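Local structure of acyl-CoA dehydrogenase (Geobacillus kaustophilus, 2PG0) at residues G51-G65 / E108-G121. The protein is an FAD-dependent acyl-CoA dehydrogenase that probably introduces a double bond at the alpha-beta position of thioester-bound acyl chains. Residues are numbered along the deposited sequence; the frame is centred on the assembly and turned at random.
Sequences GENGFLCPWVDEKYG and EEQKQKWLPKCVTG
Tyr64 lies along helix 108-120, its ring sandwiched between Leu115 and the aliphatic part of its neighbour Lys63. Leu115 CD1 makes a CH-pi contact over one face, 4.2 Å from the ring centroid and 20° off the normal, while Lys63 CG covers the centre of the opposite face. With CG anti to the carbonyl carbon (chi1 -53°), the ring runs toward the start of the helix and brings OH to within 3.6 Å of Lys111 CB. There the hydroxyl donates to water 3 in the ring plane, and this water in turn donates to Glu108 O and, at 2.7 Å, to Glu108 OE1. Glu108 OE2 is held in a salt bridge by Lys111 NZ, 2.9 Å away, which steadies the carboxylate. Replacing Tyr64 by an alanine is likely to strip Leu115 of its aromatic cover and leave water 3 without its hydroxyl donor.

Farther along, beta-branched Val119 fills the bend of the loop: its CG2 packs 3.8 Å from Val60 CG1, and Cys57 CB lies nearby. Gly51 suits the place where the CA atoms of the two segments come nearest, since a CB would collide with Thr120 O; its CA instead makes a CA-H...O contact of 3.4 Å with that oxygen. Water 1 bridges Leu56 N, Gly51 O and Val119 O, joining the two helix ends where direct pairing is lacking.

Outward, the side-chain amide of Asn95 in helix 89-105 hydrogen-bonds Phe55 O through ND2 and Cys57 N through OD1, and His94 NE2 donates a hydrogen bond to Cys118 O, so helix 89-105 is tied to both segments, all within the helical N-terminal domain; helix 108-120 leads on toward strand 125-128.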
ATOM      1  N   GLY A  51      -6.505  42.149  -9.869  1.00 16.16           N
ATOM      2  CA  GLY A  51      -7.808  42.802  -9.902  1.00 17.31           C
ATOM      3  C   GLY A  51      -8.019  43.647 -11.144  1.00 18.09           C
ATOM      4  O   GLY A  51      -9.088  43.595 -11.766  1.00 17.50           O
ATOM      5  N   GLU A  52      -6.996  44.413 -11.516  1.00 19.21           N
ATOM      6  CA  GLU A  52      -7.106  45.328 -12.659  1.00 21.05           C
ATOM      7  C   GLU A  52      -7.179  44.583 -13.996  1.00 20.57           C
ATOM      8  O   GLU A  52      -7.728  45.100 -14.975  1.00 20.97           O
ATOM      9  CB  GLU A  52      -5.982  46.376 -12.639  1.00 21.06           C
ATOM     10  CG  GLU A  52      -4.626  45.890 -13.117  1.00 23.21           C
ATOM     11  CD  GLU A  52      -3.489  46.860 -12.797  1.00 24.21           C
ATOM     12  OE1 GLU A  52      -3.705  47.823 -12.028  1.00 29.71           O
ATOM     13  OE2 GLU A  52      -2.368  46.649 -13.309  1.00 28.24           O
ATOM     14  N   ASN A  53      -6.660  43.357 -14.015  1.00 20.30           N
ATOM     15  CA  ASN A  53      -6.668  42.519 -15.203  1.00 20.19           C
ATOM     16  C   ASN A  53      -7.895  41.596 -15.281  1.00 20.03           C
ATOM     17  O   ASN A  53      -8.049  40.838 -16.241  1.00 20.01           O
ATOM     18  CB  ASN A  53      -5.357  41.729 -15.296  1.00 20.57           C
ATOM     19  CG  ASN A  53      -4.198  42.573 -15.812  1.00 21.15           C
ATOM     20  OD1 ASN A  53      -4.022  42.731 -17.022  1.00 23.85           O
ATOM     21  ND2 ASN A  53      -3.403  43.117 -14.900  1.00 21.57           N
ATOM     22  N   GLY A  54      -8.766  41.681 -14.272  1.00 19.46           N
ATOM     23  CA  GLY A  54     -10.034  40.935 -14.246  1.00 18.91           C
ATOM     24  C   GLY A  54      -9.932  39.505 -13.730  1.00 18.61           C
ATOM     25  O   GLY A  54     -10.838  38.694 -13.952  1.00 18.95           O
ATOM     26  N   PHE A  55      -8.847  39.191 -13.027  1.00 18.28           N
ATOM     27  CA  PHE A  55      -8.617  37.819 -12.559  1.00 17.56           C
ATOM     28  C   PHE A  55      -9.084  37.571 -11.121  1.00 17.52           C
ATOM     29  O   PHE A  55      -8.862  36.481 -10.576  1.00 17.26           O
ATOM     30  CB  PHE A  55      -7.145  37.423 -12.714  1.00 17.95           C
ATOM     31  CG  PHE A  55      -6.603  37.594 -14.110  1.00 17.99           C
ATOM     32  CD1 PHE A  55      -7.324  37.154 -15.221  1.00 19.04           C
ATOM     33  CD2 PHE A  55      -5.358  38.182 -14.306  1.00 18.15           C
ATOM     34  CE1 PHE A  55      -6.817  37.309 -16.511  1.00 19.80           C
ATOM     35  CE2 PHE A  55      -4.836  38.340 -15.588  1.00 18.33           C
ATOM     36  CZ  PHE A  55      -5.569  37.911 -16.695  1.00 19.27           C
ATOM     37  N   LEU A  56      -9.720  38.573 -10.510  1.00 16.98           N
ATOM     38  CA  LEU A  56     -10.333  38.398  -9.187  1.00 16.86           C
ATOM     39  C   LEU A  56     -11.847  38.409  -9.287  1.00 17.28           C
ATOM     40  O   LEU A  56     -12.425  39.258  -9.970  1.00 16.94           O
ATOM     41  CB  LEU A  56      -9.870  39.472  -8.193  1.00 16.76           C
ATOM     42  CG  LEU A  56      -8.383  39.602  -7.870  1.00 16.21           C
ATOM     43  CD1 LEU A  56      -8.194  40.626  -6.772  1.00 15.93           C
ATOM     44  CD2 LEU A  56      -7.762  38.257  -7.476  1.00 15.67           C
ATOM     45  N   CYS A  57     -12.480  37.453  -8.605  1.00 17.16           N
ATOM     46  CA  CYS A  57     -13.940  37.321  -8.576  1.00 17.61           C
ATOM     47  C   CYS A  57     -14.615  37.533  -9.940  1.00 17.65           C
ATOM     48  O   CYS A  57     -15.570  38.304 -10.038  1.00 17.72           O
ATOM     49  CB  CYS A  57     -14.532  38.285  -7.545  1.00 17.91           C
ATOM     50  SG  CYS A  57     -13.859  38.093  -5.897  1.00 19.02           S
ATOM     51  N   PRO A  58     -14.146  36.831 -10.989  1.00 17.79           N
ATOM     52  CA  PRO A  58     -14.664  37.129 -12.333  1.00 17.83           C
ATOM     53  C   PRO A  58     -16.141  36.746 -12.512  1.00 17.80           C
ATOM     54  O   PRO A  58     -16.807  37.239 -13.429  1.00 17.67           O
ATOM     55  CB  PRO A  58     -13.759  36.296 -13.244  1.00 17.83           C
ATOM     56  CG  PRO A  58     -13.321  35.162 -12.397  1.00 18.14           C
ATOM     57  CD  PRO A  58     -13.162  35.731 -11.014  1.00 18.02           C
ATOM     58  N   TRP A  59     -16.640  35.886 -11.620  1.00 17.74           N
ATOM     59  CA  TRP A  59     -18.032  35.418 -11.638  1.00 18.09           C
ATOM     60  C   TRP A  59     -19.019  36.473 -11.132  1.00 18.36           C
ATOM     61  O   TRP A  59     -20.230  36.343 -11.332  1.00 18.29           O
ATOM     62  CB  TRP A  59     -18.169  34.145 -10.784  1.00 17.72           C
ATOM     63  CG  TRP A  59     -17.619  34.331  -9.399  1.00 17.41           C
ATOM     64  CD1 TRP A  59     -16.363  34.016  -8.971  1.00 17.62           C
ATOM     65  CD2 TRP A  59     -18.295  34.906  -8.271  1.00 18.07           C
ATOM     66  NE1 TRP A  59     -16.213  34.353  -7.648  1.00 17.06           N
ATOM     67  CE2 TRP A  59     -17.384  34.894  -7.191  1.00 17.49           C
ATOM     68  CE3 TRP A  59     -19.587  35.419  -8.063  1.00 17.42           C
ATOM     69  CZ2 TRP A  59     -17.716  35.384  -5.924  1.00 17.93           C
ATOM     70  CZ3 TRP A  59     -19.917  35.900  -6.797  1.00 17.50           C
ATOM     71  CH2 TRP A  59     -18.985  35.877  -5.746  1.00 17.41           C
ATOM     72  N   VAL A  60     -18.500  37.493 -10.447  1.00 18.87           N
ATOM     73  CA  VAL A  60     -19.320  38.574  -9.894  1.00 19.66           C
ATOM     74  C   VAL A  60     -20.056  39.308 -11.031  1.00 20.42           C
ATOM     75  O   VAL A  60     -19.539  39.420 -12.146  1.00 19.85           O
ATOM     76  CB  VAL A  60     -18.458  39.543  -9.027  1.00 19.57           C
ATOM     77  CG1 VAL A  60     -19.166  40.871  -8.775  1.00 19.39           C
ATOM     78  CG2 VAL A  60     -18.082  38.881  -7.689  1.00 19.43           C
ATOM     79  N   ASP A  61     -21.273  39.769 -10.748  1.00 21.73           N
ATOM     80  CA  ASP A  61     -22.096  40.434 -11.761  1.00 23.03           C
ATOM     81  C   ASP A  61     -21.432  41.711 -12.267  1.00 23.68           C
ATOM     82  O   ASP A  61     -20.715  42.379 -11.519  1.00 23.35           O
ATOM     83  CB  ASP A  61     -23.488  40.756 -11.209  1.00 23.47           C
ATOM     84  CG  ASP A  61     -24.476  41.113 -12.307  1.00 24.67           C
ATOM     85  OD1 ASP A  61     -24.984  40.184 -12.977  1.00 26.41           O
ATOM     86  OD2 ASP A  61     -24.733  42.322 -12.507  1.00 26.28           O
ATOM     87  N   GLU A  62     -21.687  42.042 -13.533  1.00 24.72           N
ATOM     88  CA  GLU A  62     -21.133  43.246 -14.163  1.00 26.55           C
ATOM     89  C   GLU A  62     -21.448  44.539 -13.406  1.00 26.28           C
ATOM     90  O   GLU A  62     -20.656  45.486 -13.434  1.00 26.37           O
ATOM     91  CB  GLU A  62     -21.568  43.352 -15.638  1.00 26.57           C
ATOM     92  CG  GLU A  62     -23.084  43.352 -15.871  1.00 28.52           C
ATOM     93  CD  GLU A  62     -23.473  43.368 -17.353  1.00 29.38           C
ATOM     94  OE1 GLU A  62     -22.595  43.590 -18.219  1.00 33.70           O
ATOM     95  OE2 GLU A  62     -24.668  43.155 -17.651  1.00 33.44           O
ATOM     96  N   LYS A  63     -22.584  44.567 -12.710  1.00 26.48           N
ATOM     97  CA  LYS A  63     -23.005  45.762 -11.976  1.00 27.03           C
ATOM     98  C   LYS A  63     -22.125  46.097 -10.764  1.00 26.71           C
ATOM     99  O   LYS A  63     -22.153  47.226 -10.276  1.00 26.53           O
ATOM    100  CB  LYS A  63     -24.486  45.691 -11.596  1.00 27.18           C
ATOM    101  CG  LYS A  63     -24.821  44.828 -10.401  1.00 28.69           C
ATOM    102  CD  LYS A  63     -26.326  44.818 -10.183  1.00 31.45           C
ATOM    103  CE  LYS A  63     -26.707  44.041  -8.942  1.00 32.98           C
ATOM    104  NZ  LYS A  63     -28.187  43.882  -8.842  1.00 35.20           N
ATOM    105  N   TYR A  64     -21.342  45.122 -10.294  1.00 26.26           N
ATOM    106  CA  TYR A  64     -20.340  45.368  -9.253  1.00 25.82           C
ATOM    107  C   TYR A  64     -18.931  45.450  -9.835  1.00 25.65           C
ATOM    108  O   TYR A  64     -17.957  45.645  -9.100  1.00 25.96           O
ATOM    109  CB  TYR A  64     -20.383  44.281  -8.176  1.00 25.81           C
ATOM    110  CG  TYR A  64     -21.743  44.041  -7.567  1.00 25.84           C
ATOM    111  CD1 TYR A  64     -22.324  44.975  -6.704  1.00 26.00           C
ATOM    112  CD2 TYR A  64     -22.441  42.867  -7.834  1.00 26.10           C
ATOM    113  CE1 TYR A  64     -23.576  44.743  -6.138  1.00 25.71           C
ATOM    114  CE2 TYR A  64     -23.687  42.632  -7.275  1.00 25.77           C
ATOM    115  CZ  TYR A  64     -24.245  43.569  -6.429  1.00 25.48           C
ATOM    116  OH  TYR A  64     -25.477  43.322  -5.878  1.00 25.73           O
ATOM    117  N   GLY A  65     -18.824  45.298 -11.152  1.00 25.11           N
ATOM    118  CA  GLY A  65     -17.540  45.418 -11.839  1.00 24.30           C
ATOM    119  C   GLY A  65     -16.966  44.092 -12.297  1.00 23.70           C
ATOM    120  O   GLY A  65     -15.870  44.045 -12.856  1.00 23.65           O
ATOM    121  N   GLU A 108     -28.425  43.459  -0.354  1.00 27.81           N
ATOM    122  CA  GLU A 108     -28.041  44.340  -1.459  1.00 28.05           C
ATOM    123  C   GLU A 108     -27.035  45.400  -1.005  1.00 27.80           C
ATOM    124  O   GLU A 108     -26.057  45.669  -1.700  1.00 27.68           O
ATOM    125  CB  GLU A 108     -29.272  44.997  -2.089  1.00 28.43           C
ATOM    126  CG  GLU A 108     -30.275  44.006  -2.680  1.00 30.26           C
ATOM    127  CD  GLU A 108     -29.652  43.045  -3.686  1.00 32.24           C
ATOM    128  OE1 GLU A 108     -28.926  43.503  -4.601  1.00 33.70           O
ATOM    129  OE2 GLU A 108     -29.900  41.823  -3.562  1.00 33.68           O
ATOM    130  N   GLU A 109     -27.276  45.977   0.173  1.00 27.56           N
ATOM    131  CA  GLU A 109     -26.385  46.973   0.762  1.00 27.42           C
ATOM    132  C   GLU A 109     -24.981  46.398   0.993  1.00 26.72           C
ATOM    133  O   GLU A 109     -23.985  47.034   0.660  1.00 26.21           O
ATOM    134  CB  GLU A 109     -26.970  47.514   2.076  1.00 28.06           C
ATOM    135  CG  GLU A 109     -28.252  48.364   1.920  1.00 30.38           C
ATOM    136  CD  GLU A 109     -29.492  47.565   1.479  1.00 33.63           C
ATOM    137  OE1 GLU A 109     -29.621  46.367   1.837  1.00 33.13           O
ATOM    138  OE2 GLU A 109     -30.348  48.151   0.770  1.00 35.97           O
ATOM    139  N   GLN A 110     -24.916  45.187   1.542  1.00 26.13           N
ATOM    140  CA  GLN A 110     -23.634  44.524   1.819  1.00 25.46           C
ATOM    141  C   GLN A 110     -22.872  44.191   0.541  1.00 25.38           C
ATOM    142  O   GLN A 110     -21.662  44.400   0.464  1.00 25.54           O
ATOM    143  CB  GLN A 110     -23.844  43.258   2.653  1.00 25.62           C
ATOM    144  CG  GLN A 110     -24.086  43.539   4.131  1.00 24.60           C
ATOM    145  CD  GLN A 110     -24.503  42.302   4.905  1.00 24.35           C
ATOM    146  OE1 GLN A 110     -25.052  41.354   4.341  1.00 22.67           O
ATOM    147  NE2 GLN A 110     -24.252  42.312   6.212  1.00 22.98           N
ATOM    148  N   LYS A 111     -23.589  43.682  -0.456  1.00 25.55           N
ATOM    149  CA  LYS A 111     -22.995  43.342  -1.748  1.00 25.76           C
ATOM    150  C   LYS A 111     -22.447  44.594  -2.434  1.00 26.00           C
ATOM    151  O   LYS A 111     -21.321  44.597  -2.935  1.00 25.69           O
ATOM    152  CB  LYS A 111     -24.010  42.614  -2.634  1.00 25.89           C
ATOM    153  CG  LYS A 111     -24.407  41.238  -2.099  1.00 25.99           C
ATOM    154  CD  LYS A 111     -25.275  40.446  -3.065  1.00 26.21           C
ATOM    155  CE  LYS A 111     -26.728  40.929  -3.062  1.00 28.11           C
ATOM    156  NZ  LYS A 111     -27.661  39.947  -3.702  1.00 28.61           N
ATOM    157  N   GLN A 112     -23.240  45.666  -2.416  1.00 26.11           N
ATOM    158  CA  GLN A 112     -22.835  46.943  -2.993  1.00 26.21           C
ATOM    159  C   GLN A 112     -21.595  47.504  -2.294  1.00 25.77           C
ATOM    160  O   GLN A 112     -20.695  48.024  -2.945  1.00 25.31           O
ATOM    161  CB  GLN A 112     -23.996  47.947  -2.930  1.00 26.47           C
ATOM    162  CG  GLN A 112     -23.751  49.249  -3.682  1.00 28.53           C
ATOM    163  CD  GLN A 112     -23.431  49.026  -5.151  1.00 31.10           C
ATOM    164  OE1 GLN A 112     -24.210  48.418  -5.884  1.00 33.19           O
ATOM    165  NE2 GLN A 112     -22.280  49.521  -5.585  1.00 32.41           N
ATOM    166  N   LYS A 113     -21.552  47.372  -0.970  1.00 25.66           N
ATOM    167  CA  LYS A 113     -20.441  47.877  -0.168  1.00 25.60           C
ATOM    168  C   LYS A 113     -19.142  47.095  -0.366  1.00 24.98           C
ATOM    169  O   LYS A 113     -18.058  47.682  -0.347  1.00 24.92           O
ATOM    170  CB  LYS A 113     -20.815  47.889   1.319  1.00 26.11           C
ATOM    171  CG  LYS A 113     -19.790  48.588   2.201  1.00 27.81           C
ATOM    172  CD  LYS A 113     -20.401  49.083   3.499  1.00 31.09           C
ATOM    173  CE  LYS A 113     -20.169  48.113   4.630  1.00 32.58           C
ATOM    174  NZ  LYS A 113     -20.195  48.839   5.935  1.00 34.85           N
ATOM    175  N   TRP A 114     -19.249  45.778  -0.551  1.00 23.99           N
ATOM    176  CA  TRP A 114     -18.060  44.915  -0.511  1.00 22.92           C
ATOM    177  C   TRP A 114     -17.594  44.326  -1.842  1.00 22.36           C
ATOM    178  O   TRP A 114     -16.389  44.301  -2.117  1.00 22.63           O
ATOM    179  CB  TRP A 114     -18.231  43.809   0.542  1.00 22.51           C
ATOM    180  CG  TRP A 114     -18.250  44.324   1.953  1.00 22.28           C
ATOM    181  CD1 TRP A 114     -17.496  45.341   2.468  1.00 22.32           C
ATOM    182  CD2 TRP A 114     -19.047  43.827   3.036  1.00 21.92           C
ATOM    183  NE1 TRP A 114     -17.785  45.516   3.799  1.00 22.67           N
ATOM    184  CE2 TRP A 114     -18.734  44.602   4.174  1.00 22.38           C
ATOM    185  CE3 TRP A 114     -20.001  42.806   3.152  1.00 21.74           C
ATOM    186  CZ2 TRP A 114     -19.339  44.387   5.423  1.00 22.05           C
ATOM    187  CZ3 TRP A 114     -20.602  42.590   4.393  1.00 22.11           C
ATOM    188  CH2 TRP A 114     -20.268  43.382   5.510  1.00 22.14           C
ATOM    189  N   LEU A 115     -18.527  43.853  -2.659  1.00 21.55           N
ATOM    190  CA  LEU A 115     -18.163  43.145  -3.892  1.00 20.94           C
ATOM    191  C   LEU A 115     -17.298  43.916  -4.904  1.00 20.52           C
ATOM    192  O   LEU A 115     -16.341  43.352  -5.431  1.00 19.91           O
ATOM    193  CB  LEU A 115     -19.379  42.508  -4.567  1.00 21.00           C
ATOM    194  CG  LEU A 115     -20.029  41.343  -3.814  1.00 20.18           C
ATOM    195  CD1 LEU A 115     -21.196  40.815  -4.618  1.00 20.32           C
ATOM    196  CD2 LEU A 115     -19.023  40.221  -3.508  1.00 21.28           C
ATOM    197  N   PRO A 116     -17.618  45.201  -5.183  1.00 20.55           N
ATOM    198  CA  PRO A 116     -16.740  45.919  -6.118  1.00 20.40           C
ATOM    199  C   PRO A 116     -15.256  45.908  -5.731  1.00 20.23           C
ATOM    200  O   PRO A 116     -14.400  45.703  -6.597  1.00 20.25           O
ATOM    201  CB  PRO A 116     -17.308  47.346  -6.106  1.00 20.56           C
ATOM    202  CG  PRO A 116     -18.759  47.145  -5.802  1.00 20.53           C
ATOM    203  CD  PRO A 116     -18.740  46.056  -4.748  1.00 20.53           C
ATOM    204  N   LYS A 117     -14.956  46.097  -4.450  1.00 20.05           N
ATOM    205  CA  LYS A 117     -13.563  46.106  -4.002  1.00 20.69           C
ATOM    206  C   LYS A 117     -12.927  44.706  -3.942  1.00 20.14           C
ATOM    207  O   LYS A 117     -11.708  44.568  -4.047  1.00 19.96           O
ATOM    208  CB  LYS A 117     -13.423  46.850  -2.679  1.00 21.13           C
ATOM    209  CG  LYS A 117     -13.485  48.368  -2.828  1.00 23.52           C
ATOM    210  CD  LYS A 117     -13.482  49.034  -1.469  1.00 27.32           C
ATOM    211  CE  LYS A 117     -13.926  50.486  -1.570  1.00 29.62           C
ATOM    212  NZ  LYS A 117     -13.972  51.118  -0.217  1.00 32.26           N
ATOM    213  N   CYS A 118     -13.755  43.676  -3.788  1.00 19.84           N
ATOM    214  CA  CYS A 118     -13.275  42.295  -3.904  1.00 19.48           C
ATOM    215  C   CYS A 118     -12.840  41.983  -5.338  1.00 19.12           C
ATOM    216  O   CYS A 118     -11.886  41.239  -5.542  1.00 18.78           O
ATOM    217  CB  CYS A 118     -14.334  41.288  -3.439  1.00 19.60           C
ATOM    218  SG  CYS A 118     -14.685  41.352  -1.662  1.00 20.32           S
ATOM    219  N   VAL A 119     -13.534  42.563  -6.321  1.00 18.73           N
ATOM    220  CA  VAL A 119     -13.173  42.390  -7.730  1.00 18.74           C
ATOM    221  C   VAL A 119     -11.856  43.095  -8.081  1.00 18.93           C
ATOM    222  O   VAL A 119     -11.049  42.570  -8.842  1.00 18.23           O
ATOM    223  CB  VAL A 119     -14.314  42.854  -8.683  1.00 18.65           C
ATOM    224  CG1 VAL A 119     -13.865  42.794 -10.145  1.00 18.95           C
ATOM    225  CG2 VAL A 119     -15.558  41.988  -8.489  1.00 18.27           C
ATOM    226  N   THR A 120     -11.647  44.282  -7.518  1.00 19.39           N
ATOM    227  CA  THR A 120     -10.441  45.062  -7.805  1.00 20.27           C
ATOM    228  C   THR A 120      -9.239  44.640  -6.954  1.00 20.27           C
ATOM    229  O   THR A 120      -8.094  44.940  -7.291  1.00 20.29           O
ATOM    230  CB  THR A 120     -10.706  46.568  -7.623  1.00 20.40           C
ATOM    231  OG1 THR A 120      -9.605  47.315  -8.155  1.00 24.44           O
ATOM    232  CG2 THR A 120     -10.864  46.889  -6.173  1.00 18.45           C
ATOM    233  N   GLY A 121      -9.504  43.945  -5.852  1.00 20.63           N
ATOM    234  CA  GLY A 121      -8.449  43.546  -4.922  1.00 21.11           C
ATOM    235  C   GLY A 121      -8.141  44.580  -3.854  1.00 21.59           C
ATOM    236  O   GLY A 121      -7.178  44.429  -3.101  1.00 21.79           O
TER
HETATM  237  O   HOH W   1     -10.676  41.319 -11.190  1.00 17.19           O
HETATM  238  O   HOH W   2     -15.225  46.567  -9.135  1.00 22.77           O
HETATM  239  O   HOH W   3     -26.877  45.193  -4.564  1.00 36.52           O